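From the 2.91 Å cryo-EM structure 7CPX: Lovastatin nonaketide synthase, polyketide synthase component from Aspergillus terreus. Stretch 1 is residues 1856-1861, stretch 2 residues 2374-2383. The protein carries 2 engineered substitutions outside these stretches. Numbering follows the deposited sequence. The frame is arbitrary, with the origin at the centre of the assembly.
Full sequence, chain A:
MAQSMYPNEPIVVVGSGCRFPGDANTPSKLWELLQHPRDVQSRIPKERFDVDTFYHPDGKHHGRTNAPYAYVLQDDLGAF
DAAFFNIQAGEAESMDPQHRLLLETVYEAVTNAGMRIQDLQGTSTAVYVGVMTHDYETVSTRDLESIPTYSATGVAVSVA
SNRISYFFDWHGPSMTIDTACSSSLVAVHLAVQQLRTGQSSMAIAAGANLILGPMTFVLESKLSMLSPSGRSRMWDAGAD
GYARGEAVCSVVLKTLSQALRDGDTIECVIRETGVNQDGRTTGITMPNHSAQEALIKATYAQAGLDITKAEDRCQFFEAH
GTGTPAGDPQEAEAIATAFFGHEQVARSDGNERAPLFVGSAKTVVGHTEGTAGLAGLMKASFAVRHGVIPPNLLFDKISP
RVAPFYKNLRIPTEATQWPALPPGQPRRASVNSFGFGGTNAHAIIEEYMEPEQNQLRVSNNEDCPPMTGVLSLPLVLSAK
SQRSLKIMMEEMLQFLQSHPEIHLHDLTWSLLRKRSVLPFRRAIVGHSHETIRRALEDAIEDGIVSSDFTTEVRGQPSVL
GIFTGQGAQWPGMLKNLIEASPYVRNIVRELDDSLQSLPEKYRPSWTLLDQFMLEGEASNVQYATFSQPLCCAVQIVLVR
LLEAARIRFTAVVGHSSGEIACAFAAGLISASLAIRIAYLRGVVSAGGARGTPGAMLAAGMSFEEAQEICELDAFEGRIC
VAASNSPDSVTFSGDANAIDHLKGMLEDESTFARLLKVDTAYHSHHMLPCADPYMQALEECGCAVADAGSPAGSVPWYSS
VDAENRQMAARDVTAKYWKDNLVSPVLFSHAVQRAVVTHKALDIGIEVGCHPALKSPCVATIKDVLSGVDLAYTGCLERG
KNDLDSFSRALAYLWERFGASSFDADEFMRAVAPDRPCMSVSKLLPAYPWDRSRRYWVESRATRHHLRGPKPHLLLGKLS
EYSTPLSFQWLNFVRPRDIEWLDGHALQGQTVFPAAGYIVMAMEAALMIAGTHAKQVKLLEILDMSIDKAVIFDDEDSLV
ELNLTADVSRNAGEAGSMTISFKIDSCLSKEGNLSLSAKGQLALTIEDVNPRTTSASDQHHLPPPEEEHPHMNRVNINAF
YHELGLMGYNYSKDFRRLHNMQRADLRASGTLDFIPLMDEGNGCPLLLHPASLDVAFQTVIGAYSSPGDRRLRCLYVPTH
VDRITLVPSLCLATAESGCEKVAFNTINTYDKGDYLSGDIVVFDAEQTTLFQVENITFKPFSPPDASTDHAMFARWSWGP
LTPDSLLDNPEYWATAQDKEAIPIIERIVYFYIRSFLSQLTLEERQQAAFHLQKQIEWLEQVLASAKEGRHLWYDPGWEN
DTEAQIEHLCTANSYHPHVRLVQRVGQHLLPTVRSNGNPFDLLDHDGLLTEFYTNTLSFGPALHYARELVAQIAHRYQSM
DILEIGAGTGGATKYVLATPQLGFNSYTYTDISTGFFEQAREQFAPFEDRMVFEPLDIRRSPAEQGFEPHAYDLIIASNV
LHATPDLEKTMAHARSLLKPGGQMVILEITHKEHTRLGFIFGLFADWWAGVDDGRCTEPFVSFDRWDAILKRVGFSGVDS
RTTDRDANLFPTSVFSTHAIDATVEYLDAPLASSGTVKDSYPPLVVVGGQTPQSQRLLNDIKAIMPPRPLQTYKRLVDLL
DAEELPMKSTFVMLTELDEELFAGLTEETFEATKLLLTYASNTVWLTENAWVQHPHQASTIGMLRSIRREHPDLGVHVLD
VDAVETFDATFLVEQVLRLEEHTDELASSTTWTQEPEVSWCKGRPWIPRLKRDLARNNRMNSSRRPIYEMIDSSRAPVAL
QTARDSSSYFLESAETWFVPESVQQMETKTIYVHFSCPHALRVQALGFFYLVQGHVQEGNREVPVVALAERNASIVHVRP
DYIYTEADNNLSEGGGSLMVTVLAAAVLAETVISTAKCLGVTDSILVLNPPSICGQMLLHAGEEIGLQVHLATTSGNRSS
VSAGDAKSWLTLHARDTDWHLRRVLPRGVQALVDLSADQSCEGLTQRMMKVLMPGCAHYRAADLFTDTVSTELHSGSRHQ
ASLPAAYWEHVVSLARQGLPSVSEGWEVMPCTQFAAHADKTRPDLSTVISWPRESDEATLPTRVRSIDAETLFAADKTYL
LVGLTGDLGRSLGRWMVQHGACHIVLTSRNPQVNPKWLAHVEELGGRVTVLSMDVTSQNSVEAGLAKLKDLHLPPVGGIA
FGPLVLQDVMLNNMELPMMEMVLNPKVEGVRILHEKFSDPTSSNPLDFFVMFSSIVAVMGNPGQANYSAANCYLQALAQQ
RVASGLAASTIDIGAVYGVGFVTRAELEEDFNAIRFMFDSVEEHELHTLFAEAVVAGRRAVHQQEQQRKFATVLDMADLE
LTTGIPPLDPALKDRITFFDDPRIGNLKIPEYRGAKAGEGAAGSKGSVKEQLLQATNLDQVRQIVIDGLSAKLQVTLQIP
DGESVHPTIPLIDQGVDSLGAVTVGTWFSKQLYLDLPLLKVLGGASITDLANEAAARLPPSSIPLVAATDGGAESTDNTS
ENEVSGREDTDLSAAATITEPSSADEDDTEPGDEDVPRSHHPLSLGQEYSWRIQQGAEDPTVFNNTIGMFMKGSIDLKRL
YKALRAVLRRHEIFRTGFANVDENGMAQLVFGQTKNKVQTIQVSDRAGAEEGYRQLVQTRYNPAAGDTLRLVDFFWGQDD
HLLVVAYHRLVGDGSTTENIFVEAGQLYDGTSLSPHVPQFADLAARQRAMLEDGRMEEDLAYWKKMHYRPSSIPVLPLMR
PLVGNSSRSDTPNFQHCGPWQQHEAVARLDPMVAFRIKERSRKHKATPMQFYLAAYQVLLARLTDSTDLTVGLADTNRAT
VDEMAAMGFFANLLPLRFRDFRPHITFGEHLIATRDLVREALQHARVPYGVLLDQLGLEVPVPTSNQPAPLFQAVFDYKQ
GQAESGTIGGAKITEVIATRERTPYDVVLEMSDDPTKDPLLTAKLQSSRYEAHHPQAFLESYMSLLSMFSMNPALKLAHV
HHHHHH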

# COMPACT_ATOMS: atom_id res chain seq x y z
N THR A 1856 -39.15 37.78 -1.80
CA THR A 1856 -39.38 37.81 -0.36
C THR A 1856 -40.80 37.40 0.01
O THR A 1856 -41.06 37.13 1.19
CB THR A 1856 -39.07 39.20 0.19
OG1 THR A 1856 -37.73 39.57 -0.14
CG2 THR A 1856 -39.24 39.24 1.70
N TRP A 1857 -41.70 37.35 -0.96
CA TRP A 1857 -43.08 36.91 -0.74
C TRP A 1857 -43.77 37.77 0.32
O TRP A 1857 -44.42 37.26 1.24
CB TRP A 1857 -43.12 35.43 -0.39
CG TRP A 1857 -42.71 34.55 -1.53
CD1 TRP A 1857 -43.34 34.42 -2.72
CD2 TRP A 1857 -41.56 33.70 -1.58
NE1 TRP A 1857 -42.67 33.53 -3.52
CE2 TRP A 1857 -41.57 33.08 -2.84
CE3 TRP A 1857 -40.53 33.40 -0.69
CZ2 TRP A 1857 -40.58 32.17 -3.24
CZ3 TRP A 1857 -39.55 32.51 -1.08
CH2 TRP A 1857 -39.59 31.90 -2.34
N PHE A 1858 -43.61 39.08 0.19
CA PHE A 1858 -44.43 40.06 0.89
C PHE A 1858 -44.32 39.91 2.41
O PHE A 1858 -45.29 39.59 3.11
CB PHE A 1858 -45.89 39.95 0.44
CG PHE A 1858 -46.05 39.77 -1.04
CD1 PHE A 1858 -45.87 40.83 -1.91
CD2 PHE A 1858 -46.38 38.53 -1.56
CE1 PHE A 1858 -46.02 40.65 -3.27
CE2 PHE A 1858 -46.53 38.35 -2.92
CZ PHE A 1858 -46.35 39.41 -3.78
N VAL A 1859 -43.11 40.13 2.92
CA VAL A 1859 -42.90 40.26 4.36
C VAL A 1859 -43.27 41.69 4.74
O VAL A 1859 -42.68 42.64 4.20
CB VAL A 1859 -41.46 39.92 4.75
CG1 VAL A 1859 -41.25 40.16 6.24
CG2 VAL A 1859 -41.14 38.48 4.40
N PRO A 1860 -44.22 41.90 5.66
CA PRO A 1860 -44.72 43.25 5.92
C PRO A 1860 -43.83 44.12 6.80
O PRO A 1860 -44.23 45.23 7.14
CB PRO A 1860 -46.06 42.98 6.62
CG PRO A 1860 -45.82 41.72 7.36
CD PRO A 1860 -44.89 40.90 6.51
N GLU A 1861 -42.64 43.65 7.18
CA GLU A 1861 -41.77 44.40 8.09
C GLU A 1861 -40.96 45.40 7.27
O GLU A 1861 -39.93 45.05 6.69
CB GLU A 1861 -40.86 43.46 8.87
CG GLU A 1861 -39.77 44.17 9.65
CD GLU A 1861 -40.30 45.32 10.48
OE1 GLU A 1861 -41.42 45.19 11.03
OE2 GLU A 1861 -39.61 46.35 10.58
N VAL A 2374 -50.02 31.50 3.40
CA VAL A 2374 -49.76 32.84 3.93
C VAL A 2374 -49.35 33.77 2.80
O VAL A 2374 -49.81 34.91 2.69
CB VAL A 2374 -48.69 32.79 5.03
CG1 VAL A 2374 -48.27 34.19 5.42
CG2 VAL A 2374 -49.22 32.04 6.24
N VAL A 2375 -48.45 33.29 1.94
CA VAL A 2375 -47.99 34.09 0.81
C VAL A 2375 -49.15 34.41 -0.12
O VAL A 2375 -49.24 35.51 -0.66
CB VAL A 2375 -46.85 33.37 0.07
CG1 VAL A 2375 -46.54 34.07 -1.24
CG2 VAL A 2375 -45.62 33.31 0.95
N ALA A 2376 -50.04 33.44 -0.33
CA ALA A 2376 -51.20 33.67 -1.18
C ALA A 2376 -52.12 34.73 -0.57
O ALA A 2376 -52.65 35.57 -1.29
CB ALA A 2376 -51.96 32.37 -1.39
N GLY A 2377 -52.32 34.68 0.74
CA GLY A 2377 -53.14 35.70 1.39
C GLY A 2377 -52.54 37.09 1.25
O GLY A 2377 -53.23 38.05 0.91
N ARG A 2378 -51.23 37.20 1.51
CA ARG A 2378 -50.57 38.50 1.37
C ARG A 2378 -50.61 38.98 -0.07
O ARG A 2378 -50.85 40.17 -0.33
CB ARG A 2378 -49.13 38.41 1.87
CG ARG A 2378 -48.97 38.67 3.37
CD ARG A 2378 -48.46 37.44 4.10
NE ARG A 2378 -47.07 37.14 3.77
CZ ARG A 2378 -46.07 37.07 4.64
NH1 ARG A 2378 -46.27 37.24 5.94
NH2 ARG A 2378 -44.84 36.82 4.20
N ARG A 2379 -50.39 38.08 -1.03
CA ARG A 2379 -50.44 38.45 -2.44
C ARG A 2379 -51.84 38.88 -2.84
O ARG A 2379 -52.00 39.81 -3.63
CB ARG A 2379 -49.96 37.28 -3.30
CG ARG A 2379 -50.03 37.56 -4.80
CD ARG A 2379 -49.43 36.42 -5.62
NE ARG A 2379 -48.00 36.25 -5.38
CZ ARG A 2379 -47.44 35.20 -4.79
NH1 ARG A 2379 -48.16 34.18 -4.36
NH2 ARG A 2379 -46.12 35.18 -4.63
N ALA A 2380 -52.87 38.20 -2.32
CA ALA A 2380 -54.24 38.60 -2.61
C ALA A 2380 -54.53 39.99 -2.06
O ALA A 2380 -55.17 40.81 -2.72
CB ALA A 2380 -55.22 37.58 -2.03
N VAL A 2381 -54.05 40.27 -0.84
CA VAL A 2381 -54.24 41.60 -0.27
C VAL A 2381 -53.55 42.65 -1.13
O VAL A 2381 -54.12 43.71 -1.44
CB VAL A 2381 -53.73 41.64 1.18
CG1 VAL A 2381 -53.60 43.08 1.66
CG2 VAL A 2381 -54.66 40.86 2.08
N HIS A 2382 -52.31 42.38 -1.54
CA HIS A 2382 -51.57 43.35 -2.34
C HIS A 2382 -52.22 43.55 -3.71
O HIS A 2382 -52.30 44.68 -4.21
CB HIS A 2382 -50.12 42.91 -2.49
CG HIS A 2382 -49.35 42.96 -1.21
ND1 HIS A 2382 -49.30 44.08 -0.41
CD2 HIS A 2382 -48.60 42.02 -0.58
CE1 HIS A 2382 -48.56 43.84 0.65
NE2 HIS A 2382 -48.12 42.60 0.57
N GLN A 2383 -52.69 42.47 -4.33
CA GLN A 2383 -53.42 42.60 -5.59
C GLN A 2383 -54.72 43.35 -5.40
O GLN A 2383 -55.20 44.01 -6.32
CB GLN A 2383 -53.68 41.22 -6.19
CG GLN A 2383 -52.42 40.48 -6.62
CD GLN A 2383 -52.69 39.03 -6.96
OE1 GLN A 2383 -53.79 38.52 -6.74
NE2 GLN A 2383 -51.68 38.35 -7.51

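Stretch 1 is an irregular loop lying against one side of a helix, and the contact, burying 398 Å² summed over both sides, rests mainly on two consecutive aromatic residues. T1856 precedes them and touches nothing on the helix.

W1857 and F1858 both have positive phi and psi, and both direct their CA-to-CB bonds toward the helix. W1857 is buried, as are V2375 and R2378 on the helix. W1857 CB packs 3.5 Å from CG2 of V2375, whose compact branched side chain offers a methyl group. The edge of the indole, at CD1 of W1857, comes within 3.5 Å of NH2 of R2379, and that nitrogen lies near the plane of the ring; the long R2379 side chain reaches both aromatic rings.

The carbonyl of W1857 supplies the one hydrogen bond across the interface: NH2 of R2378 donates to W1857 O at 3.0 Å. Arginine suits this position because its long side chain carries a donor from the helix backbone to the loop carbonyl. F1858 O sits over one face of its guanidinium; although R2378 NH2 is 3.0 Å from F1858 O, the angle is too poor for a hydrogen bond.

F1858 has the largest covered area, 118 Å². The F1858 side chain lies across successive turns of the helix: CD2 is 4.5 Å from CG1 of V2375, CB is 3.9 Å from CB of R2378, and CE2 is 3.6 Å from NE of R2379. Farther along, CD1 of F1858 meets CD2 of H2382 at 3.3 Å, the two rings inclined at 41°; the flat ring of H2382 suits this meeting. A broad, flat side chain suits such a span.

V1859 turns its CB away and contributes little. P1860 adds a small contact, its CD 4.0 Å from NH1 of R2378, and E1861 leaves the helix altogether.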